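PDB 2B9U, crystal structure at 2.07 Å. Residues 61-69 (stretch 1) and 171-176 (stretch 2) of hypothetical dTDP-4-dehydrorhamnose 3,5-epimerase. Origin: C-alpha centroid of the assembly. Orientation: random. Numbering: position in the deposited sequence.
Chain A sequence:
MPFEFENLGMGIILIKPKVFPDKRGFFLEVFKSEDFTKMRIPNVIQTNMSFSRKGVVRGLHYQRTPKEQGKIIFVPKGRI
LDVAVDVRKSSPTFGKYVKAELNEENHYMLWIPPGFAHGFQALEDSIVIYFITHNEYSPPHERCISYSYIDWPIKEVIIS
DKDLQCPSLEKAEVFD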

ATOM      1  N   HIS A  61      -0.129  12.830 -15.052  1.00 27.76           N
ATOM      2  CA  HIS A  61       1.252  12.375 -15.185  1.00 28.07           C
ATOM      3  C   HIS A  61       1.423  11.035 -15.869  1.00 28.88           C
ATOM      4  O   HIS A  61       0.592  10.136 -15.724  1.00 28.58           O
ATOM      5  N   TYR A  62       2.526  10.920 -16.604  1.00 29.95           N
ATOM      6  CA  TYR A  62       2.988   9.658 -17.189  1.00 31.19           C
ATOM      7  C   TYR A  62       4.517   9.703 -17.377  1.00 31.88           C
ATOM      8  O   TYR A  62       5.106  10.778 -17.473  1.00 32.21           O
ATOM      9  N   GLN A  63       5.146   8.534 -17.401  1.00 32.56           N
ATOM     10  CA  GLN A  63       6.546   8.428 -17.785  1.00 33.32           C
ATOM     11  C   GLN A  63       6.633   7.853 -19.194  1.00 34.03           C
ATOM     12  O   GLN A  63       5.971   6.869 -19.510  1.00 33.51           O
ATOM     13  N   ARG A  64       7.429   8.490 -20.049  1.00 35.40           N
ATOM     14  CA  ARG A  64       7.561   8.037 -21.431  1.00 36.96           C
ATOM     15  C   ARG A  64       8.435   6.789 -21.544  1.00 37.19           C
ATOM     16  O   ARG A  64       9.241   6.504 -20.659  1.00 37.26           O
ATOM     17  N   THR A  65       8.241   6.048 -22.631  1.00 37.81           N
ATOM     18  CA  THR A  65       9.074   4.903 -23.001  1.00 38.68           C
ATOM     19  C   THR A  65      10.567   5.329 -23.022  1.00 38.40           C
ATOM     20  O   THR A  65      10.881   6.418 -23.495  1.00 38.60           O
ATOM     21  N   PRO A  66      11.491   4.492 -22.500  1.00 38.01           N
ATOM     22  CA  PRO A  66      11.446   3.115 -22.006  1.00 37.58           C
ATOM     23  C   PRO A  66      11.276   3.017 -20.490  1.00 37.07           C
ATOM     24  O   PRO A  66      11.697   2.027 -19.883  1.00 36.93           O
ATOM     25  N   LYS A  67      10.684   4.048 -19.895  1.00 36.38           N
ATOM     26  CA  LYS A  67      10.454   4.105 -18.455  1.00 35.57           C
ATOM     27  C   LYS A  67       8.967   4.312 -18.155  1.00 34.48           C
ATOM     28  O   LYS A  67       8.599   4.968 -17.179  1.00 34.76           O
ATOM     29  N   GLU A  68       8.128   3.737 -19.007  1.00 32.86           N
ATOM     30  CA  GLU A  68       6.683   3.767 -18.846  1.00 31.67           C
ATOM     31  C   GLU A  68       6.228   2.984 -17.606  1.00 30.15           C
ATOM     32  O   GLU A  68       6.886   2.047 -17.166  1.00 29.80           O
ATOM     33  N   GLN A  69       5.094   3.387 -17.050  1.00 28.85           N
ATOM     34  CA  GLN A  69       4.606   2.813 -15.811  1.00 27.21           C
ATOM     35  C   GLN A  69       3.136   2.438 -15.925  1.00 26.52           C
ATOM     36  O   GLN A  69       2.349   3.163 -16.527  1.00 26.54           O
ATOM     37  N   LYS A 171      -0.299  19.979 -27.511  1.00 51.05           N
ATOM     38  CA  LYS A 171       1.091  20.454 -27.484  1.00 52.04           C
ATOM     39  C   LYS A 171       2.079  19.428 -26.901  1.00 52.69           C
ATOM     40  O   LYS A 171       3.237  19.348 -27.330  1.00 53.19           O
ATOM     41  N   ALA A 172       1.607  18.637 -25.941  1.00 53.27           N
ATOM     42  CA  ALA A 172       2.432  17.691 -25.185  1.00 53.70           C
ATOM     43  C   ALA A 172       3.221  16.678 -26.021  1.00 54.32           C
ATOM     44  O   ALA A 172       2.809  16.304 -27.125  1.00 54.10           O
ATOM     45  N   GLU A 173       4.355  16.248 -25.464  1.00 54.98           N
ATOM     46  CA  GLU A 173       5.126  15.113 -25.966  1.00 55.71           C
ATOM     47  C   GLU A 173       4.520  13.829 -25.388  1.00 55.79           C
ATOM     48  O   GLU A 173       4.566  13.604 -24.177  1.00 55.85           O
ATOM     49  N   VAL A 174       3.952  12.993 -26.254  1.00 55.88           N
ATOM     50  CA  VAL A 174       3.131  11.866 -25.807  1.00 55.75           C
ATOM     51  C   VAL A 174       3.586  10.490 -26.328  1.00 55.95           C
ATOM     52  O   VAL A 174       4.595  10.379 -27.029  1.00 55.75           O
ATOM     53  N   PHE A 175       2.833   9.453 -25.960  1.00 56.09           N
ATOM     54  CA  PHE A 175       3.094   8.075 -26.391  1.00 56.55           C
ATOM     55  C   PHE A 175       2.740   7.832 -27.864  1.00 57.01           C
ATOM     56  O   PHE A 175       2.025   8.619 -28.491  1.00 56.91           O
ATOM     57  N   ASP A 176       3.226   6.710 -28.390  1.00 57.63           N
ATOM     58  CA  ASP A 176       2.966   6.296 -29.768  1.00 58.08           C
ATOM     59  C   ASP A 176       1.697   5.456 -29.882  1.00 58.22           C
ATOM     60  O   ASP A 176       1.422   4.570 -29.062  1.00 58.06           O
ATOM     61  OXT ASP A 176       0.914   5.660 -30.811  1.00 58.26           O
TER

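The C-terminal tail, without regular helix or strand, lies against the end of a strand and the loop that follows it, and two aromatic side chains make most of the contact. His 61 is out of reach, so the packing begins at Tyr 62. This buried residue directs its CA-to-CB bond toward the tail, with chi1 near p (52°). The phenol suits the position because it is apolar along its ring yet polar at its tip: OH of Tyr 62 donates a hydrogen bond to the backbone O of Glu 173 at 2.9 Å, near the plane of the ring. The acceptor is a main-chain oxygen; the Glu 173 side chain, m at chi1, starts sideways and its end leads away. The same OH of Tyr 62 lies 3.4 Å from CG1 of Val 174, whose chi1 is m, and 3.9 Å from CB of Ala 172. Nearer the CB end of the ring, CD2 of Tyr 62 meets CE1 of Phe 175 at 3.5 Å; the two ring planes are inclined at 54°.

The CA-to-CB bond of Gln 63 points away, and NE2 of Gln 63 donates a hydrogen bond to O of Lys 67 (2.8 Å), linking the strand end to the loop. The backbone O of Gln 63 lies 3.1 Å from CZ of Phe 175, at the edge of that ring. Phe 175, chi1 m (-85°), starts sideways, but its flat ring comes nearer and fits among the loop residues. Arg 64 offers its backbone there, CA of Arg 64 lying 4.0 Å from CZ of Phe 175, while its long p side chain leads its charge away. The CA-to-CB bond of Thr 65 points toward the tail, OG1 of Thr 65 lying 4.1 Å from CE2 of Phe 175; that hydroxyl also donates to OE1 of Glu 68 at 3.3 Å. After the cis peptide bond preceding Pro 66, Glu 68 supplies aliphatic carbon: CB of Glu 68 sits 3.7 Å from CZ of Phe 175, at the ring edge, and the end of the side chain, p at chi1, leads away.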

ATOM      1  CB  HIS A  61       1.911  12.275 -13.817  1.00 28.00           C
ATOM      2  CG  HIS A  61       1.826  13.525 -13.005  1.00 28.29           C
ATOM      3  ND1 HIS A  61       1.485  13.519 -11.672  1.00 28.91           N
ATOM      4  CD2 HIS A  61       2.041  14.819 -13.334  1.00 29.87           C
ATOM      5  CE1 HIS A  61       1.501  14.757 -11.211  1.00 30.44           C
ATOM      6  NE2 HIS A  61       1.842  15.564 -12.198  1.00 30.21           N
ATOM      7  CB  TYR A  62       2.278   9.363 -18.527  1.00 31.20           C
ATOM      8  CG  TYR A  62       2.328  10.495 -19.532  1.00 31.94           C
ATOM      9  CD1 TYR A  62       1.504  11.612 -19.393  1.00 32.61           C
ATOM     10  CD2 TYR A  62       3.197  10.453 -20.622  1.00 34.30           C
ATOM     11  CE1 TYR A  62       1.543  12.655 -20.303  1.00 32.50           C
ATOM     12  CE2 TYR A  62       3.242  11.506 -21.546  1.00 33.76           C
ATOM     13  CZ  TYR A  62       2.401  12.595 -21.367  1.00 33.67           C
ATOM     14  OH  TYR A  62       2.425  13.643 -22.250  1.00 36.88           O
ATOM     15  CB  GLN A  63       7.336   7.586 -16.777  1.00 32.91           C
ATOM     16  CG  GLN A  63       8.093   8.434 -15.746  1.00 32.87           C
ATOM     17  CD  GLN A  63       8.707   7.655 -14.588  1.00 33.40           C
ATOM     18  OE1 GLN A  63       8.912   8.221 -13.508  1.00 34.44           O
ATOM     19  NE2 GLN A  63       8.995   6.365 -14.792  1.00 30.51           N
ATOM     20  CB  ARG A  64       8.065   9.168 -22.355  1.00 37.48           C
ATOM     21  CG  ARG A  64       9.284   9.902 -21.837  1.00 39.52           C
ATOM     22  CD  ARG A  64       9.917  10.832 -22.865  1.00 43.09           C
ATOM     23  NE  ARG A  64      11.201  11.360 -22.401  1.00 46.01           N
ATOM     24  CZ  ARG A  64      12.358  10.693 -22.419  1.00 48.70           C
ATOM     25  NH1 ARG A  64      12.430   9.447 -22.888  1.00 50.58           N
ATOM     26  NH2 ARG A  64      13.462  11.284 -21.967  1.00 50.45           N
ATOM     27  CB  THR A  65       8.552   4.333 -24.349  1.00 38.89           C
ATOM     28  OG1 THR A  65       7.611   3.277 -24.076  1.00 40.89           O
ATOM     29  CG2 THR A  65       9.658   3.810 -25.250  1.00 39.65           C
ATOM     30  CB  PRO A  66      12.840   2.600 -22.376  1.00 37.85           C
ATOM     31  CG  PRO A  66      13.726   3.786 -22.162  1.00 37.39           C
ATOM     32  CD  PRO A  66      12.863   5.033 -22.400  1.00 38.15           C
ATOM     33  CB  LYS A  67      11.301   5.218 -17.827  1.00 35.73           C
ATOM     34  CG  LYS A  67      12.803   4.950 -17.854  1.00 36.63           C
ATOM     35  CD  LYS A  67      13.213   3.942 -16.806  1.00 36.63           C
ATOM     36  CE  LYS A  67      14.690   3.570 -16.952  1.00 39.07           C
ATOM     37  NZ  LYS A  67      15.151   2.685 -15.815  1.00 38.59           N
ATOM     38  CB  GLU A  68       5.995   3.252 -20.122  1.00 31.47           C
ATOM     39  CG  GLU A  68       6.088   1.732 -20.385  1.00 32.81           C
ATOM     40  CD  GLU A  68       7.486   1.232 -20.761  1.00 34.32           C
ATOM     41  OE1 GLU A  68       8.367   2.046 -21.122  1.00 33.54           O
ATOM     42  OE2 GLU A  68       7.695   0.002 -20.688  1.00 35.96           O
ATOM     43  CB  GLN A  69       4.793   3.810 -14.655  1.00 27.47           C
ATOM     44  CG  GLN A  69       6.232   4.095 -14.261  1.00 25.80           C
ATOM     45  CD  GLN A  69       6.367   5.202 -13.215  1.00 26.89           C
ATOM     46  OE1 GLN A  69       7.169   5.088 -12.279  1.00 28.59           O
ATOM     47  NE2 GLN A  69       5.599   6.274 -13.369  1.00 23.64           N
ATOM     48  CB  LYS A 171       1.196  21.776 -26.716  1.00 51.97           C
ATOM     49  CG  LYS A 171       0.446  22.951 -27.349  1.00 52.97           C
ATOM     50  CD  LYS A 171       1.189  23.550 -28.547  1.00 53.90           C
ATOM     51  CE  LYS A 171       0.719  24.973 -28.838  1.00 54.87           C
ATOM     52  NZ  LYS A 171       1.361  26.002 -27.950  1.00 56.25           N
ATOM     53  CB  ALA A 172       1.563  16.955 -24.186  1.00 53.60           C
ATOM     54  CB  GLU A 173       6.604  15.242 -25.556  1.00 56.00           C
ATOM     55  CG  GLU A 173       7.331  16.476 -26.106  1.00 57.25           C
ATOM     56  CD  GLU A 173       7.538  16.416 -27.622  1.00 59.27           C
ATOM     57  OE1 GLU A 173       8.484  15.720 -28.075  1.00 59.84           O
ATOM     58  OE2 GLU A 173       6.754  17.068 -28.354  1.00 58.12           O
ATOM     59  CB  VAL A 174       1.619  12.099 -26.139  1.00 55.93           C
ATOM     60  CG1 VAL A 174       1.069  13.301 -25.378  1.00 54.99           C
ATOM     61  CG2 VAL A 174       1.398  12.251 -27.647  1.00 55.75           C
ATOM     62  CB  PHE A 175       2.292   7.089 -25.536  1.00 56.40           C
ATOM     63  CG  PHE A 175       2.953   6.700 -24.242  1.00 55.83           C
ATOM     64  CD1 PHE A 175       3.019   7.591 -23.174  1.00 55.51           C
ATOM     65  CD2 PHE A 175       3.469   5.418 -24.075  1.00 55.67           C
ATOM     66  CE1 PHE A 175       3.610   7.215 -21.968  1.00 54.92           C
ATOM     67  CE2 PHE A 175       4.064   5.035 -22.868  1.00 55.43           C
ATOM     68  CZ  PHE A 175       4.133   5.938 -21.817  1.00 54.68           C
ATOM     69  CB  ASP A 176       4.167   5.527 -30.322  1.00 58.28           C
ATOM     70  CG  ASP A 176       5.470   6.285 -30.138  1.00 58.88           C
ATOM     71  OD1 ASP A 176       6.077   6.677 -31.154  1.00 59.12           O
ATOM     72  OD2 ASP A 176       5.873   6.512 -28.975  1.00 59.98           O
TER